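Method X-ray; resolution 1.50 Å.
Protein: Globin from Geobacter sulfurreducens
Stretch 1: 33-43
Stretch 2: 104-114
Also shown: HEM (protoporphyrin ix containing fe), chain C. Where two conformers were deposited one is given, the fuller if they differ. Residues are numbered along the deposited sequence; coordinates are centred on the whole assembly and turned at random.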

ATOM      1  N   GLU A  33      14.526  -6.996 -14.856  1.00 20.28           N
ATOM      2  CA  GLU A  33      15.074  -5.845 -15.600  1.00 20.85           C
ATOM      3  C   GLU A  33      13.983  -4.860 -16.066  1.00 21.13           C
ATOM      4  O   GLU A  33      14.204  -3.631 -16.055  1.00 20.98           O
ATOM      5  N   ARG A  34      12.840  -5.400 -16.500  1.00 21.11           N
ATOM      6  CA  ARG A  34      11.675  -4.598 -16.883  1.00 21.79           C
ATOM      7  C   ARG A  34      11.230  -3.743 -15.685  1.00 21.64           C
ATOM      8  O   ARG A  34      11.025  -2.514 -15.822  1.00 21.45           O
ATOM      9  N   LEU A  35      11.129  -4.396 -14.514  1.00 20.07           N
ATOM     10  CA  LEU A  35      10.816  -3.710 -13.251  1.00 19.94           C
ATOM     11  C   LEU A  35      11.854  -2.620 -12.971  1.00 20.14           C
ATOM     12  O   LEU A  35      11.503  -1.470 -12.729  1.00 20.03           O
ATOM     13  N   ALA A  36      13.143  -2.973 -13.053  1.00 20.90           N
ATOM     14  CA  ALA A  36      14.216  -2.021 -12.755  1.00 21.52           C
ATOM     15  C   ALA A  36      14.188  -0.812 -13.687  1.00 21.98           C
ATOM     16  O   ALA A  36      14.390   0.317 -13.236  1.00 22.25           O
ATOM     17  N   ASP A  37      13.925  -1.046 -14.979  1.00 23.03           N
ATOM     18  CA  ASP A  37      13.877   0.041 -15.972  1.00 24.53           C
ATOM     19  C   ASP A  37      12.680   0.942 -15.690  1.00 24.59           C
ATOM     20  O   ASP A  37      12.829   2.152 -15.698  1.00 25.49           O
ATOM     21  N   GLN A  38      11.510   0.345 -15.446  1.00 23.69           N
ATOM     22  CA  GLN A  38      10.293   1.117 -15.226  1.00 22.79           C
ATOM     23  C   GLN A  38      10.406   1.906 -13.927  1.00 22.04           C
ATOM     24  O   GLN A  38      10.057   3.079 -13.897  1.00 21.92           O
ATOM     25  N   PHE A  39      10.913   1.262 -12.864  1.00 20.97           N
ATOM     26  CA  PHE A  39      11.108   1.895 -11.569  1.00 20.70           C
ATOM     27  C   PHE A  39      12.051   3.088 -11.683  1.00 20.53           C
ATOM     28  O   PHE A  39      11.707   4.220 -11.269  1.00 19.56           O
ATOM     29  N   TYR A  40      13.216   2.852 -12.303  1.00 21.67           N
ATOM     30  CA  TYR A  40      14.239   3.884 -12.475  1.00 22.33           C
ATOM     31  C   TYR A  40      13.732   5.037 -13.336  1.00 22.05           C
ATOM     32  O   TYR A  40      13.853   6.207 -12.949  1.00 22.77           O
ATOM     33  N   ASP A  41      13.097   4.714 -14.458  1.00 22.06           N
ATOM     34  CA  ASP A  41      12.566   5.767 -15.352  1.00 22.67           C
ATOM     35  C   ASP A  41      11.429   6.598 -14.719  1.00 22.49           C
ATOM     36  O   ASP A  41      11.295   7.787 -14.994  1.00 23.10           O
ATOM     37  N   TYR A  42      10.596   5.983 -13.882  1.00 21.85           N
ATOM     38  CA  TYR A  42       9.553   6.718 -13.176  1.00 20.21           C
ATOM     39  C   TYR A  42      10.180   7.774 -12.230  1.00 21.40           C
ATOM     40  O   TYR A  42       9.699   8.902 -12.135  1.00 20.87           O
ATOM     41  N   LEU A  43      11.255   7.388 -11.546  1.00 21.36           N
ATOM     42  CA  LEU A  43      11.936   8.306 -10.627  1.00 22.19           C
ATOM     43  C   LEU A  43      12.627   9.461 -11.349  1.00 23.37           C
ATOM     44  O   LEU A  43      12.634  10.610 -10.850  1.00 21.89           O
ATOM     45  N   ASN A 104       6.594   5.912  -0.332  1.00 12.84           N
ATOM     46  CA  ASN A 104       5.212   5.514  -0.658  1.00 12.53           C
ATOM     47  C   ASN A 104       4.937   5.548  -2.168  1.00 11.59           C
ATOM     48  O   ASN A 104       4.280   4.626  -2.730  1.00 11.86           O
ATOM     49  N   VAL A 105       5.427   6.593  -2.828  1.00 11.41           N
ATOM     50  CA  VAL A 105       5.263   6.733  -4.270  1.00 12.30           C
ATOM     51  C   VAL A 105       5.900   5.564  -5.014  1.00 11.38           C
ATOM     52  O   VAL A 105       5.285   4.969  -5.899  1.00 12.30           O
ATOM     53  N   ALA A 106       7.136   5.240  -4.648  1.00 11.32           N
ATOM     54  CA  ALA A 106       7.875   4.169  -5.308  1.00 11.41           C
ATOM     55  C   ALA A 106       7.182   2.824  -5.116  1.00 10.51           C
ATOM     56  O   ALA A 106       7.204   1.971  -6.004  1.00 11.31           O
ATOM     57  N   MET A 107       6.569   2.640  -3.951  1.00 10.96           N
ATOM     58  CA  MET A 107       5.962   1.362  -3.598  1.00 10.87           C
ATOM     59  C   MET A 107       4.677   1.125  -4.384  1.00 11.06           C
ATOM     60  O   MET A 107       4.306  -0.017  -4.656  1.00 11.49           O
ATOM     61  N   ASN A 108       4.003   2.212  -4.746  1.00 11.05           N
ATOM     62  CA  ASN A 108       2.865   2.141  -5.686  1.00 10.10           C
ATOM     63  C   ASN A 108       3.325   1.651  -7.080  1.00  9.77           C
ATOM     64  O   ASN A 108       2.633   0.813  -7.712  1.00 10.23           O
ATOM     65  N   VAL A 109       4.487   2.156  -7.538  1.00 10.46           N
ATOM     66  CA  VAL A 109       5.018   1.709  -8.822  1.00 11.13           C
ATOM     67  C   VAL A 109       5.246   0.172  -8.817  1.00 10.71           C
ATOM     68  O   VAL A 109       4.871  -0.541  -9.750  1.00 11.82           O
ATOM     69  N   VAL A 110       5.903  -0.322  -7.769  1.00 11.87           N
ATOM     70  CA  VAL A 110       6.175  -1.763  -7.663  1.00 11.35           C
ATOM     71  C   VAL A 110       4.862  -2.559  -7.579  1.00 11.58           C
ATOM     72  O   VAL A 110       4.703  -3.635  -8.186  1.00 11.77           O
ATOM     73  N   ARG A 111       3.920  -2.029  -6.810  1.00 11.04           N
ATOM     74  CA  ARG A 111       2.660  -2.732  -6.608  1.00 11.81           C
ATOM     75  C   ARG A 111       1.904  -2.881  -7.954  1.00 11.83           C
ATOM     76  O   ARG A 111       1.425  -3.953  -8.291  1.00 12.58           O
ATOM     77  N   GLN A 112       1.831  -1.810  -8.756  1.00 11.96           N
ATOM     78  CA  GLN A 112       1.046  -1.866 -10.001  1.00 12.54           C
ATOM     79  C   GLN A 112       1.749  -2.836 -10.946  1.00 12.49           C
ATOM     80  O   GLN A 112       1.093  -3.625 -11.633  1.00 14.06           O
ATOM     81  N   PHE A 113       3.087  -2.786 -10.970  1.00 12.92           N
ATOM     82  CA  PHE A 113       3.852  -3.630 -11.894  1.00 13.66           C
ATOM     83  C   PHE A 113       3.633  -5.108 -11.554  1.00 13.13           C
ATOM     84  O   PHE A 113       3.396  -5.958 -12.458  1.00 14.11           O
ATOM     85  N   THR A 114       3.737  -5.440 -10.261  1.00 13.15           N
ATOM     86  CA  THR A 114       3.644  -6.840  -9.834  1.00 12.95           C
ATOM     87  C   THR A 114       2.237  -7.392  -9.984  1.00 13.29           C
ATOM     88  O   THR A 114       2.060  -8.547 -10.420  1.00 13.46           O
TER

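Two helices of one globin chain, 33-43 and 104-114, pack in a roughly antiparallel sense through an apolar, largely aromatic contact that has no direct hydrogen bond between them and is bridged by two waters. The axes approach to 10.2 Å with 145° between their N-to-C directions, and the contact buries 572 Å² in all. The backbones come near at Phe-39 and Val-109 (CA to CA 6.7 Å) and at Leu-35 and Phe-113 (CA to CA 7.1 Å), so residues spaced four apart on each helix, one turn, meet in reverse order.

Phe-113 points toward the first helix and gives the largest buried area, 121 Å². With chi1 t and chi2 90°, its ring lies against the Arg-34, Leu-35 and Gln-38 turn. Leu-35 (t, chi2 -84°) leaves its backbone sideways, yet its CB sits over the ring face, 3.9 Å from the Phe-113 centroid in a CH-pi contact and 3.5 Å from Phe-113 CE2. The ring also reaches the backbone: Phe-113 CZ is 3.4 Å from Leu-35 N. Arg-34 points toward the second helix, with chi1 between wells at -105°, chi2 t and chi3 p, and Phe-113 CE1 lies over one face of its guanidinium, 3.4 Å from Arg-34 NH2. Gln-38 (m, t) also points toward the second helix, its terminal amide at the edge of the Phe-113 ring.

One turn on, Phe-39 (t, chi2 93°) starts sideways, but its ring end comes nearer the second helix. Phe-39 CE1 meets Ala-106 CB at 3.8 Å and Phe-39 CD1 meets Val-110 CG2 at 3.8 Å, while HEM CHC lies at the ring edge. The haem adjoins both helices: Ala-106 CB is 3.7 Å from HEM CAB, Leu-43 CD1 is 3.7 Å from HEM CBC, and Met-107 CE, on a residue whose CA-to-CB bond points away from the first helix, is 3.6 Å from HEM CBB.

Val-109 (t) points toward the first helix. Its CG1 lies 4.3 Å from Phe-39 CA, and its CG2 stands almost on the normal of the Tyr-42 ring, 3.4 Å from the centroid, a close CH-pi contact. Tyr-42 (t, chi2 105°) points toward the second helix and also touches Val-105, with Tyr-42 CE2 4.0 Å from Val-105 CG1.

Two waters bridge the helices. The O of water 2 donates to Tyr-42 OH at 3.0 Å and to Asn-108 OD1 at 2.8 Å; the O of water 1 donates to Phe-113 O at 2.9 Å and weakly accepts from Arg-34 NH2 at 3.4 Å.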

ATOM      1  CB  GLU A  33      15.946  -6.304 -16.795  1.00 21.60           C
ATOM      2  CG  GLU A  33      17.195  -7.067 -16.374  1.00 23.89           C
ATOM      3  CD  GLU A  33      16.978  -8.575 -16.293  1.00 27.37           C
ATOM      4  OE1 GLU A  33      15.842  -9.062 -16.515  1.00 27.59           O
ATOM      5  OE2 GLU A  33      17.968  -9.290 -16.022  1.00 29.72           O
ATOM      6  CB  ARG A  34      10.520  -5.503 -17.311  0.60 22.87           C
ATOM      7  CG  ARG A  34      10.253  -5.576 -18.801  0.60 25.10           C
ATOM      8  CD  ARG A  34       8.922  -6.260 -19.118  0.60 27.08           C
ATOM      9  NE  ARG A  34       7.804  -5.372 -18.825  0.60 29.61           N
ATOM     10  CZ  ARG A  34       6.797  -5.630 -17.986  0.60 30.99           C
ATOM     11  NH1 ARG A  34       6.694  -6.788 -17.342  0.60 31.14           N
ATOM     12  NH2 ARG A  34       5.860  -4.714 -17.808  0.60 31.49           N
ATOM     13  CB  LEU A  35      10.704  -4.711 -12.070  1.00 19.01           C
ATOM     14  CG  LEU A  35      10.334  -4.163 -10.669  1.00 19.28           C
ATOM     15  CD1 LEU A  35      11.577  -3.638  -9.936  1.00 20.30           C
ATOM     16  CD2 LEU A  35       9.246  -3.067 -10.726  1.00 20.23           C
ATOM     17  CB  ALA A  36      15.594  -2.704 -12.816  1.00 22.59           C
ATOM     18  CB  ASP A  37      13.771  -0.490 -17.416  1.00 24.26           C
ATOM     19  CG  ASP A  37      15.071  -1.104 -17.919  1.00 27.36           C
ATOM     20  OD1 ASP A  37      16.145  -0.879 -17.316  1.00 29.39           O
ATOM     21  OD2 ASP A  37      14.998  -1.847 -18.930  1.00 29.41           O
ATOM     22  CB  GLN A  38       9.045   0.225 -15.263  1.00 23.54           C
ATOM     23  CG  GLN A  38       8.758  -0.290 -16.676  1.00 24.90           C
ATOM     24  CD  GLN A  38       7.490  -1.140 -16.808  1.00 27.33           C
ATOM     25  OE1 GLN A  38       6.539  -0.989 -16.041  1.00 27.68           O
ATOM     26  NE2 GLN A  38       7.472  -2.025 -17.817  1.00 29.71           N
ATOM     27  CB  PHE A  39      11.636   0.821 -10.577  1.00 20.17           C
ATOM     28  CG  PHE A  39      11.825   1.297  -9.173  1.00 21.89           C
ATOM     29  CD1 PHE A  39      10.802   1.143  -8.238  1.00 22.52           C
ATOM     30  CD2 PHE A  39      13.047   1.818  -8.745  1.00 23.11           C
ATOM     31  CE1 PHE A  39      10.999   1.528  -6.912  1.00 23.00           C
ATOM     32  CE2 PHE A  39      13.251   2.201  -7.413  1.00 21.79           C
ATOM     33  CZ  PHE A  39      12.205   2.048  -6.492  1.00 22.72           C
ATOM     34  CB  TYR A  40      15.468   3.261 -13.118  1.00 22.37           C
ATOM     35  CG  TYR A  40      16.769   3.993 -12.864  1.00 24.56           C
ATOM     36  CD1 TYR A  40      17.564   3.683 -11.756  1.00 26.46           C
ATOM     37  CD2 TYR A  40      17.205   4.979 -13.735  1.00 25.97           C
ATOM     38  CE1 TYR A  40      18.782   4.335 -11.530  1.00 26.44           C
ATOM     39  CE2 TYR A  40      18.426   5.654 -13.511  1.00 26.09           C
ATOM     40  CZ  TYR A  40      19.202   5.304 -12.413  1.00 26.57           C
ATOM     41  OH  TYR A  40      20.398   5.931 -12.165  1.00 28.62           O
ATOM     42  CB  ASP A  41      12.077   5.153 -16.667  1.00 24.37           C
ATOM     43  CG  ASP A  41      13.219   4.616 -17.535  1.00 27.00           C
ATOM     44  OD1 ASP A  41      14.394   4.990 -17.299  1.00 30.47           O
ATOM     45  OD2 ASP A  41      12.938   3.802 -18.447  1.00 31.81           O
ATOM     46  CB  TYR A  42       8.738   5.715 -12.368  1.00 19.72           C
ATOM     47  CG  TYR A  42       7.394   6.180 -11.849  1.00 16.58           C
ATOM     48  CD1 TYR A  42       6.201   5.755 -12.447  1.00 16.90           C
ATOM     49  CD2 TYR A  42       7.306   7.004 -10.724  1.00 16.62           C
ATOM     50  CE1 TYR A  42       4.935   6.154 -11.928  1.00 18.61           C
ATOM     51  CE2 TYR A  42       6.028   7.418 -10.206  1.00 17.57           C
ATOM     52  CZ  TYR A  42       4.870   6.996 -10.828  1.00 17.31           C
ATOM     53  OH  TYR A  42       3.644   7.356 -10.313  1.00 19.63           O
ATOM     54  CB  LEU A  43      12.928   7.546  -9.742  1.00 22.06           C
ATOM     55  CG  LEU A  43      12.329   6.504  -8.772  1.00 23.96           C
ATOM     56  CD1 LEU A  43      13.435   5.867  -7.922  1.00 26.03           C
ATOM     57  CD2 LEU A  43      11.243   7.104  -7.900  1.00 24.96           C
ATOM     58  CB  ASN A 104       4.195   6.377   0.088  1.00 11.58           C
ATOM     59  CG  ASN A 104       4.201   6.137   1.619  1.00 12.82           C
ATOM     60  OD1 ASN A 104       3.274   5.491   2.210  1.00 13.51           O
ATOM     61  ND2 ASN A 104       5.169   6.733   2.277  1.00 11.28           N
ATOM     62  CB  VAL A 105       5.875   8.050  -4.782  1.00 11.99           C
ATOM     63  CG1 VAL A 105       5.929   8.054  -6.302  1.00 15.13           C
ATOM     64  CG2 VAL A 105       5.078   9.240  -4.268  1.00 13.23           C
ATOM     65  CB  ALA A 106       9.303   4.112  -4.788  1.00 12.62           C
ATOM     66  CB  MET A 107       5.679   1.300  -2.096  1.00 11.02           C
ATOM     67  CG  MET A 107       5.297  -0.082  -1.592  1.00 11.80           C
ATOM     68  SD  MET A 107       6.587  -1.308  -1.880  1.00 14.93           S
ATOM     69  CE  MET A 107       7.652  -1.016  -0.470  1.00 14.55           C
ATOM     70  CB  ASN A 108       2.140   3.496  -5.794  1.00 10.63           C
ATOM     71  CG  ASN A 108       0.867   3.387  -6.628  1.00 11.61           C
ATOM     72  OD1 ASN A 108       0.885   3.686  -7.825  1.00 14.45           O
ATOM     73  ND2 ASN A 108      -0.203   2.847  -6.036  1.00 12.76           N
ATOM     74  CB  VAL A 109       6.337   2.437  -9.170  1.00 11.59           C
ATOM     75  CG1 VAL A 109       6.907   1.902 -10.528  1.00 13.81           C
ATOM     76  CG2 VAL A 109       6.107   3.941  -9.214  1.00 14.31           C
ATOM     77  CB  VAL A 110       7.080  -2.032  -6.445  1.00 12.17           C
ATOM     78  CG1 VAL A 110       7.346  -3.507  -6.237  1.00 12.74           C
ATOM     79  CG2 VAL A 110       8.395  -1.253  -6.586  1.00 13.76           C
ATOM     80  CB  ARG A 111       1.840  -1.903  -5.624  1.00 13.30           C
ATOM     81  CG  ARG A 111       0.663  -2.556  -5.128  1.00 14.03           C
ATOM     82  CD  ARG A 111      -0.199  -1.489  -4.374  1.00 14.36           C
ATOM     83  NE  ARG A 111       0.470  -0.743  -3.297  1.00 13.87           N
ATOM     84  CZ  ARG A 111       0.756  -1.268  -2.091  1.00 12.34           C
ATOM     85  NH1 ARG A 111       0.523  -2.539  -1.844  1.00 12.52           N
ATOM     86  NH2 ARG A 111       1.325  -0.559  -1.126  1.00 13.61           N
ATOM     87  CB  GLN A 112       0.964  -0.471 -10.635  1.00 13.43           C
ATOM     88  CG  GLN A 112       0.421   0.619  -9.680  1.00 14.22           C
ATOM     89  CD  GLN A 112      -1.102   0.693  -9.594  1.00 15.89           C
ATOM     90  OE1 GLN A 112      -1.805  -0.307  -9.831  1.00 18.85           O
ATOM     91  NE2 GLN A 112      -1.623   1.885  -9.229  1.00 14.93           N
ATOM     92  CB  PHE A 113       5.337  -3.292 -11.754  1.00 13.96           C
ATOM     93  CG  PHE A 113       6.254  -4.094 -12.687  1.00 16.36           C
ATOM     94  CD1 PHE A 113       6.580  -3.632 -13.975  1.00 17.58           C
ATOM     95  CD2 PHE A 113       6.780  -5.317 -12.262  1.00 18.00           C
ATOM     96  CE1 PHE A 113       7.402  -4.388 -14.821  1.00 18.45           C
ATOM     97  CE2 PHE A 113       7.639  -6.072 -13.106  1.00 19.53           C
ATOM     98  CZ  PHE A 113       7.918  -5.613 -14.375  1.00 19.49           C
ATOM     99  CB  THR A 114       4.142  -6.968  -8.401  1.00 13.56           C
ATOM    100  OG1 THR A 114       5.447  -6.386  -8.331  1.00 13.14           O
ATOM    101  CG2 THR A 114       4.268  -8.441  -7.998  1.00 13.50           C
TER
HETATM  102  CHA HEM C 200      19.267   2.626  -1.228  1.00 21.10           C
HETATM  103  CHB HEM C 200      15.285  -0.070  -1.550  1.00 17.49           C
HETATM  104  CHC HEM C 200      12.829   3.907  -2.833  1.00 13.81           C
HETATM  105  CHD HEM C 200      17.018   6.140  -3.732  1.00 18.76           C
HETATM  106  C1A HEM C 200      18.410   1.546  -1.186  1.00 19.92           C
HETATM  107  C2A HEM C 200      18.753   0.199  -0.766  1.00 20.33           C
HETATM  108  C3A HEM C 200      17.656  -0.562  -0.876  1.00 19.26           C
HETATM  109  C4A HEM C 200      16.589   0.313  -1.353  1.00 18.52           C
HETATM  110  CMA HEM C 200      17.484  -2.060  -0.560  1.00 20.25           C
HETATM  111  CAA HEM C 200      20.160  -0.255  -0.263  1.00 21.00           C
HETATM  112  CBA HEM C 200      20.216   0.271   1.177  0.50 21.92           C
HETATM  113  CGA HEM C 200      21.294  -0.353   2.041  0.50 25.18           C
HETATM  114  O1A HEM C 200      21.189  -1.559   2.404  0.50 24.60           O
HETATM  115  O2A HEM C 200      22.261   0.383   2.383  0.50 24.10           O
HETATM  116  C1B HEM C 200      14.242   0.811  -1.787  1.00 15.91           C
HETATM  117  C2B HEM C 200      12.820   0.512  -1.714  1.00 14.53           C
HETATM  118  C3B HEM C 200      12.135   1.606  -2.064  1.00 13.37           C
HETATM  119  C4B HEM C 200      13.108   2.629  -2.422  1.00 14.12           C
HETATM  120  CMB HEM C 200      12.293  -0.868  -1.263  1.00 15.71           C
HETATM  121  CAB HEM C 200      10.624   1.804  -2.164  1.00 13.24           C
HETATM  122  CBB HEM C 200       9.817   0.855  -2.675  1.00 13.25           C
HETATM  123  C1C HEM C 200      13.746   4.832  -3.267  1.00 15.08           C
HETATM  124  C2C HEM C 200      13.456   6.071  -3.949  1.00 15.44           C
HETATM  125  C3C HEM C 200      14.617   6.670  -4.232  1.00 15.94           C
HETATM  126  C4C HEM C 200      15.680   5.838  -3.709  1.00 16.66           C
HETATM  127  CMC HEM C 200      12.068   6.596  -4.308  1.00 15.43           C
HETATM  128  CAC HEM C 200      14.782   8.024  -4.951  1.00 18.70           C
HETATM  129  CBC HEM C 200      15.551   8.208  -6.021  1.00 19.25           C
HETATM  130  C1D HEM C 200      17.983   5.468  -3.027  1.00 19.61           C
HETATM  131  C2D HEM C 200      19.342   5.969  -2.771  1.00 21.77           C
HETATM  132  C3D HEM C 200      20.050   4.884  -1.986  1.00 22.57           C
HETATM  133  C4D HEM C 200      19.063   3.816  -1.860  1.00 21.17           C
HETATM  134  CMD HEM C 200      19.902   7.323  -3.187  1.00 21.69           C
HETATM  135  CAD HEM C 200      21.514   4.866  -1.468  0.50 25.26           C
HETATM  136  CBD HEM C 200      21.693   5.694  -0.209  0.50 27.61           C
HETATM  137  CGD HEM C 200      23.180   5.899   0.002  0.50 28.90           C
HETATM  138  O1D HEM C 200      23.865   6.496  -0.873  0.50 30.61           O
HETATM  139  O2D HEM C 200      23.683   5.465   1.061  0.50 29.55           O
HETATM  140  NA  HEM C 200      17.082   1.593  -1.552  1.00 17.84           N
HETATM  141  NB  HEM C 200      14.376   2.104  -2.215  1.00 14.62           N
HETATM  142  NC  HEM C 200      15.124   4.700  -3.131  1.00 16.01           N
HETATM  143  ND  HEM C 200      17.881   4.214  -2.472  1.00 18.50           N
HETATM  144 FE   HEM C 200      16.103   3.147  -2.359  1.00 18.47          FE
HETATM  145  O   HOH W   1       3.739  -5.859 -15.356  1.00 26.40           O
HETATM  146  O   HOH W   2       2.545   4.547  -9.945  1.00 23.76           O